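Local coordinates for protein leucyl-trna synthetase (Plasmodium falciparum, PDB 5FOC) that probably charges tRNA(Leu) with leucine in the cytosol and removes wrongly attached amino acids, the latter in the editing domain crystallised here, at residues A[295-308]-A[332-344]. The protein carries 2 engineered substitutions. Residues are numbered along the deposited sequence; the frame is centred on the assembly and turned at random. Where two conformers were deposited one is given.
Sequences ESCIELPEIGNNTG and LYKKQYFEGIMTV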
loop_
_atom_site.group_PDB
_atom_site.type_symbol
_atom_site.label_atom_id
_atom_site.label_comp_id
_atom_site.label_asym_id
_atom_site.label_seq_id
_atom_site.Cartn_x
_atom_site.Cartn_y
_atom_site.Cartn_z
ATOM N N GLU A 295 17.262 0.646 0.639
ATOM C CA GLU A 295 18.368 0.717 -0.276
ATOM C C GLU A 295 18.028 1.855 -1.273
ATOM O O GLU A 295 17.025 1.769 -1.914
ATOM C CB GLU A 295 18.534 -0.576 -1.044
ATOM C CG GLU A 295 19.762 -0.623 -1.926
ATOM C CD GLU A 295 21.046 -0.803 -1.155
ATOM O OE1 GLU A 295 21.079 -1.641 -0.198
ATOM O OE2 GLU A 295 22.016 -0.087 -1.507
ATOM N N SER A 296 18.874 2.863 -1.325
ATOM C CA SER A 296 18.635 4.033 -2.222
ATOM C C SER A 296 18.755 3.586 -3.672
ATOM O O SER A 296 19.714 2.889 -4.073
ATOM C CB SER A 296 19.633 5.129 -1.913
ATOM O OG SER A 296 19.296 6.315 -2.640
ATOM N N CYS A 297 17.743 3.957 -4.455
ATOM C CA CYS A 297 17.636 3.588 -5.869
ATOM C C CYS A 297 18.081 4.702 -6.838
ATOM O O CYS A 297 18.304 4.395 -7.988
ATOM C CB CYS A 297 16.186 3.183 -6.221
ATOM S SG CYS A 297 15.675 1.719 -5.265
ATOM N N ILE A 298 18.293 5.893 -6.296
ATOM C CA ILE A 298 18.464 7.104 -7.147
ATOM C C ILE A 298 19.578 7.972 -6.574
ATOM O O ILE A 298 19.521 8.373 -5.411
ATOM C CB ILE A 298 17.177 7.964 -7.264
ATOM C CG1 ILE A 298 16.034 7.179 -7.910
ATOM C CG2 ILE A 298 17.433 9.201 -8.177
ATOM C CD1 ILE A 298 14.672 7.818 -7.812
ATOM N N GLU A 299 20.538 8.328 -7.428
ATOM C CA GLU A 299 21.565 9.281 -7.058
ATOM C C GLU A 299 21.389 10.573 -7.884
ATOM O O GLU A 299 20.979 10.541 -9.045
ATOM C CB GLU A 299 22.964 8.731 -7.231
ATOM C CG GLU A 299 23.399 8.367 -8.631
ATOM C CD GLU A 299 24.887 8.099 -8.712
ATOM O OE1 GLU A 299 25.557 8.072 -7.655
ATOM O OE2 GLU A 299 25.388 7.894 -9.831
ATOM N N LEU A 300 21.660 11.696 -7.253
ATOM C CA LEU A 300 21.599 12.977 -7.941
ATOM C C LEU A 300 23.035 13.424 -8.072
ATOM O O LEU A 300 23.831 13.247 -7.131
ATOM C CB LEU A 300 20.771 13.999 -7.176
ATOM C CG LEU A 300 19.253 13.850 -7.370
ATOM C CD1 LEU A 300 18.519 14.776 -6.442
ATOM C CD2 LEU A 300 18.881 14.124 -8.812
ATOM N N PRO A 301 23.388 13.956 -9.251
ATOM C CA PRO A 301 24.747 14.475 -9.431
ATOM C C PRO A 301 25.084 15.512 -8.352
ATOM O O PRO A 301 24.222 16.281 -7.953
ATOM C CB PRO A 301 24.688 15.125 -10.825
ATOM C CG PRO A 301 23.519 14.503 -11.492
ATOM C CD PRO A 301 22.527 14.250 -10.410
ATOM N N GLU A 302 26.288 15.450 -7.808
ATOM C CA GLU A 302 26.749 16.410 -6.777
ATOM C C GLU A 302 26.080 16.294 -5.399
ATOM O O GLU A 302 26.523 16.956 -4.470
ATOM C CB GLU A 302 26.683 17.867 -7.283
ATOM C CG GLU A 302 27.228 18.046 -8.707
ATOM C CD GLU A 302 28.120 19.259 -8.908
ATOM O OE1 GLU A 302 28.741 19.757 -7.938
ATOM O OE2 GLU A 302 28.221 19.700 -10.070
ATOM N N ILE A 303 25.043 15.456 -5.273
ATOM C CA ILE A 303 24.357 15.195 -4.004
ATOM C C ILE A 303 24.683 13.767 -3.554
ATOM O O ILE A 303 25.090 13.549 -2.409
ATOM C CB ILE A 303 22.824 15.369 -4.167
ATOM C CG1 ILE A 303 22.482 16.731 -4.800
ATOM C CG2 ILE A 303 22.096 15.219 -2.841
ATOM C CD1 ILE A 303 23.052 17.934 -4.076
ATOM N N GLY A 304 24.521 12.808 -4.468
ATOM C CA GLY A 304 24.708 11.375 -4.188
ATOM C C GLY A 304 23.351 10.705 -4.016
ATOM O O GLY A 304 22.310 11.198 -4.508
ATOM N N ASN A 305 23.375 9.582 -3.317
ATOM C CA ASN A 305 22.165 8.833 -3.058
ATOM C C ASN A 305 21.545 9.268 -1.707
ATOM O O ASN A 305 22.006 10.221 -1.079
ATOM C CB ASN A 305 22.465 7.320 -3.167
ATOM C CG ASN A 305 23.398 6.817 -2.099
ATOM O OD1 ASN A 305 23.713 7.500 -1.128
ATOM N ND2 ASN A 305 23.869 5.597 -2.289
ATOM N N ASN A 306 20.488 8.604 -1.280
ATOM C CA ASN A 306 19.826 8.971 -0.021
ATOM C C ASN A 306 19.398 10.426 -0.024
ATOM O O ASN A 306 19.559 11.142 0.947
ATOM C CB ASN A 306 20.677 8.573 1.177
ATOM C CG ASN A 306 20.696 7.092 1.322
ATOM O OD1 ASN A 306 19.666 6.509 1.580
ATOM N ND2 ASN A 306 21.837 6.465 1.078
ATOM N N THR A 307 18.816 10.811 -1.154
ATOM C CA THR A 307 18.361 12.158 -1.341
ATOM C C THR A 307 17.170 12.552 -0.446
ATOM O O THR A 307 16.963 13.751 -0.179
ATOM C CB THR A 307 18.086 12.485 -2.857
ATOM O OG1 THR A 307 17.049 11.663 -3.369
ATOM C CG2 THR A 307 19.325 12.258 -3.700
ATOM N N GLY A 308 16.390 11.583 0.014
ATOM C CA GLY A 308 15.308 11.866 0.928
ATOM C C GLY A 308 15.805 12.496 2.208
ATOM O O GLY A 308 15.271 13.493 2.659
ATOM N N LEU A 332 11.668 17.649 -5.274
ATOM C CA LEU A 332 12.526 16.455 -5.328
ATOM C C LEU A 332 12.045 15.460 -6.388
ATOM O O LEU A 332 12.849 14.887 -7.112
ATOM C CB LEU A 332 12.615 15.770 -3.952
ATOM C CG LEU A 332 13.431 14.489 -3.902
ATOM C CD1 LEU A 332 14.893 14.784 -4.175
ATOM C CD2 LEU A 332 13.247 13.813 -2.531
ATOM N N TYR A 333 10.729 15.296 -6.510
ATOM C CA TYR A 333 10.177 14.421 -7.532
ATOM C C TYR A 333 10.660 14.803 -8.925
ATOM O O TYR A 333 11.100 13.964 -9.703
ATOM C CB TYR A 333 8.659 14.424 -7.436
ATOM C CG TYR A 333 7.897 13.760 -8.552
ATOM C CD1 TYR A 333 7.651 12.400 -8.573
ATOM C CD2 TYR A 333 7.353 14.543 -9.590
ATOM C CE1 TYR A 333 6.925 11.816 -9.594
ATOM C CE2 TYR A 333 6.610 13.973 -10.628
ATOM C CZ TYR A 333 6.381 12.604 -10.621
ATOM O OH TYR A 333 5.663 11.989 -11.626
ATOM N N LYS A 334 10.545 16.114 -9.235
ATOM C CA LYS A 334 10.931 16.630 -10.580
ATOM C C LYS A 334 12.458 16.531 -10.797
ATOM O O LYS A 334 12.945 16.099 -11.831
ATOM C CB LYS A 334 10.370 18.054 -10.738
ATOM C CG LYS A 334 8.904 18.053 -11.180
ATOM C CD LYS A 334 8.363 19.470 -11.403
ATOM C CE LYS A 334 6.826 19.511 -11.385
ATOM N NZ LYS A 334 6.220 19.255 -10.038
ATOM N N LYS A 335 13.213 16.783 -9.732
ATOM C CA LYS A 335 14.658 16.724 -9.822
ATOM C C LYS A 335 15.155 15.297 -10.047
ATOM O O LYS A 335 15.999 15.050 -10.884
ATOM C CB LYS A 335 15.294 17.310 -8.570
ATOM C CG LYS A 335 16.778 17.563 -8.701
ATOM C CD LYS A 335 17.241 18.573 -7.665
ATOM C CE LYS A 335 18.741 18.789 -7.716
ATOM N NZ LYS A 335 19.179 19.570 -8.901
ATOM N N GLN A 336 14.681 14.354 -9.229
ATOM C CA GLN A 336 14.993 12.943 -9.508
ATOM C C GLN A 336 14.602 12.482 -10.928
ATOM O O GLN A 336 15.360 11.783 -11.600
ATOM C CB GLN A 336 14.300 12.056 -8.477
ATOM C CG GLN A 336 14.867 12.204 -7.072
ATOM C CD GLN A 336 14.115 11.329 -6.088
ATOM O OE1 GLN A 336 13.011 10.836 -6.392
ATOM N NE2 GLN A 336 14.693 11.138 -4.895
ATOM N N TYR A 337 13.442 12.955 -11.421
ATOM C CA TYR A 337 12.931 12.465 -12.685
ATOM C C TYR A 337 13.864 12.983 -13.774
ATOM O O TYR A 337 14.359 12.216 -14.598
ATOM C CB TYR A 337 11.483 12.940 -12.890
ATOM C CG TYR A 337 10.812 12.530 -14.190
ATOM C CD1 TYR A 337 10.743 11.203 -14.602
ATOM C CD2 TYR A 337 10.212 13.493 -15.000
ATOM C CE1 TYR A 337 10.094 10.843 -15.767
ATOM C CE2 TYR A 337 9.570 13.155 -16.188
ATOM C CZ TYR A 337 9.498 11.829 -16.576
ATOM O OH TYR A 337 8.903 11.453 -17.745
ATOM N N PHE A 338 14.121 14.301 -13.770
ATOM C CA PHE A 338 14.955 14.842 -14.829
ATOM C C PHE A 338 16.466 14.671 -14.689
ATOM O O PHE A 338 17.176 14.786 -15.691
ATOM C CB PHE A 338 14.625 16.325 -15.033
ATOM C CG PHE A 338 13.264 16.559 -15.661
ATOM C CD1 PHE A 338 13.051 16.262 -16.986
ATOM C CD2 PHE A 338 12.199 17.044 -14.919
ATOM C CE1 PHE A 338 11.815 16.470 -17.584
ATOM C CE2 PHE A 338 10.945 17.251 -15.504
ATOM C CZ PHE A 338 10.759 16.940 -16.841
ATOM N N GLU A 339 16.976 14.398 -13.482
ATOM C CA GLU A 339 18.390 14.458 -13.260
ATOM C C GLU A 339 18.929 13.208 -12.587
ATOM O O GLU A 339 20.122 13.025 -12.559
ATOM C CB GLU A 339 18.753 15.674 -12.405
ATOM C CG GLU A 339 18.423 16.987 -13.056
ATOM C CD GLU A 339 18.716 18.169 -12.156
ATOM O OE1 GLU A 339 19.747 18.173 -11.467
ATOM O OE2 GLU A 339 17.897 19.107 -12.116
ATOM N N GLY A 340 18.033 12.348 -12.137
ATOM C CA GLY A 340 18.483 11.215 -11.304
ATOM C C GLY A 340 19.126 10.131 -12.155
ATOM O O GLY A 340 18.766 9.965 -13.341
ATOM N N ILE A 341 20.038 9.365 -11.525
ATOM C CA ILE A 341 20.644 8.175 -12.127
ATOM C C ILE A 341 20.285 7.009 -11.207
ATOM O O ILE A 341 20.435 7.113 -9.990
ATOM C CB ILE A 341 22.179 8.299 -12.244
ATOM C CG1 ILE A 341 22.540 9.532 -13.096
ATOM C CG2 ILE A 341 22.796 7.046 -12.852
ATOM C CD1 ILE A 341 23.965 10.003 -12.948
ATOM N N MET A 342 19.788 5.937 -11.800
ATOM C CA MET A 342 19.490 4.707 -11.041
ATOM C C MET A 342 20.744 4.000 -10.540
ATOM O O MET A 342 21.751 3.866 -11.252
ATOM C CB MET A 342 18.695 3.749 -11.907
ATOM C CG MET A 342 17.363 4.271 -12.463
ATOM S SD MET A 342 16.243 5.030 -11.305
ATOM C CE MET A 342 15.961 3.591 -10.239
ATOM N N THR A 343 20.633 3.478 -9.325
ATOM C CA THR A 343 21.766 2.804 -8.645
ATOM C C THR A 343 21.554 1.307 -8.279
ATOM O O THR A 343 22.416 0.674 -7.599
ATOM C CB THR A 343 22.140 3.564 -7.365
ATOM O OG1 THR A 343 21.002 3.608 -6.501
ATOM C CG2 THR A 343 22.623 4.969 -7.685
ATOM N N VAL A 344 20.437 0.753 -8.735
ATOM C CA VAL A 344 20.010 -0.633 -8.393
ATOM C C VAL A 344 19.668 -1.446 -9.616
ATOM O O VAL A 344 19.196 -0.874 -10.644
ATOM C CB VAL A 344 18.797 -0.614 -7.424
ATOM C CG1 VAL A 344 19.233 -0.004 -6.086
ATOM C CG2 VAL A 344 17.601 0.162 -8.033
HETATM O O HOH W 1 24.704 4.769 -10.725
#
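Gln-336 reaches out from the last full turn of helix 325-339 and meets both Ile-298 and Thr-307. From CB the chain runs extended beyond CG (chi2 178°): Gln-336 CG passes Ile-298 CG2 at 4.1 Å, and CD and OE1 come up against Ile-298 CD1. Gln-336 NE2 donates to Thr-307 OG1 over 2.9 Å, with the acceptor in the amide plane but the bond bent (144°). The side chains of Ile-298 and Gln-336 cross at about a right angle. Both ends of the amide have further partners, NE2 giving to Asp-261 O and OE1 taking from Lys-129, which should fix its rotation in this buried spot.

Where the helix ends, Gly-340 turns the chain into strand 341-342, which pairs with 298-299 as a small two-stranded antiparallel sheet at the periphery of the editing domain, its strands joined through helices 307-314 and 325-339. Glu-299 and Ile-341 form the hydrogen-bonded pair; Glu-299 N to Ile-341 O is almost straight at 175°. Two pairs further along, Thr-343 N donates to Cys-297 O at 2.8 Å, from well above the carbonyl plane.

Leu-300 lays CD2 over the helix end, 3.7 Å from Lys-335 O, while its CD1 rests 4.0 Å from Lys-335 CG. Beyond that methylene, the last torsion of Lys-335 turns NZ onto Glu-339 OE1, one helical turn on, in a salt bridge.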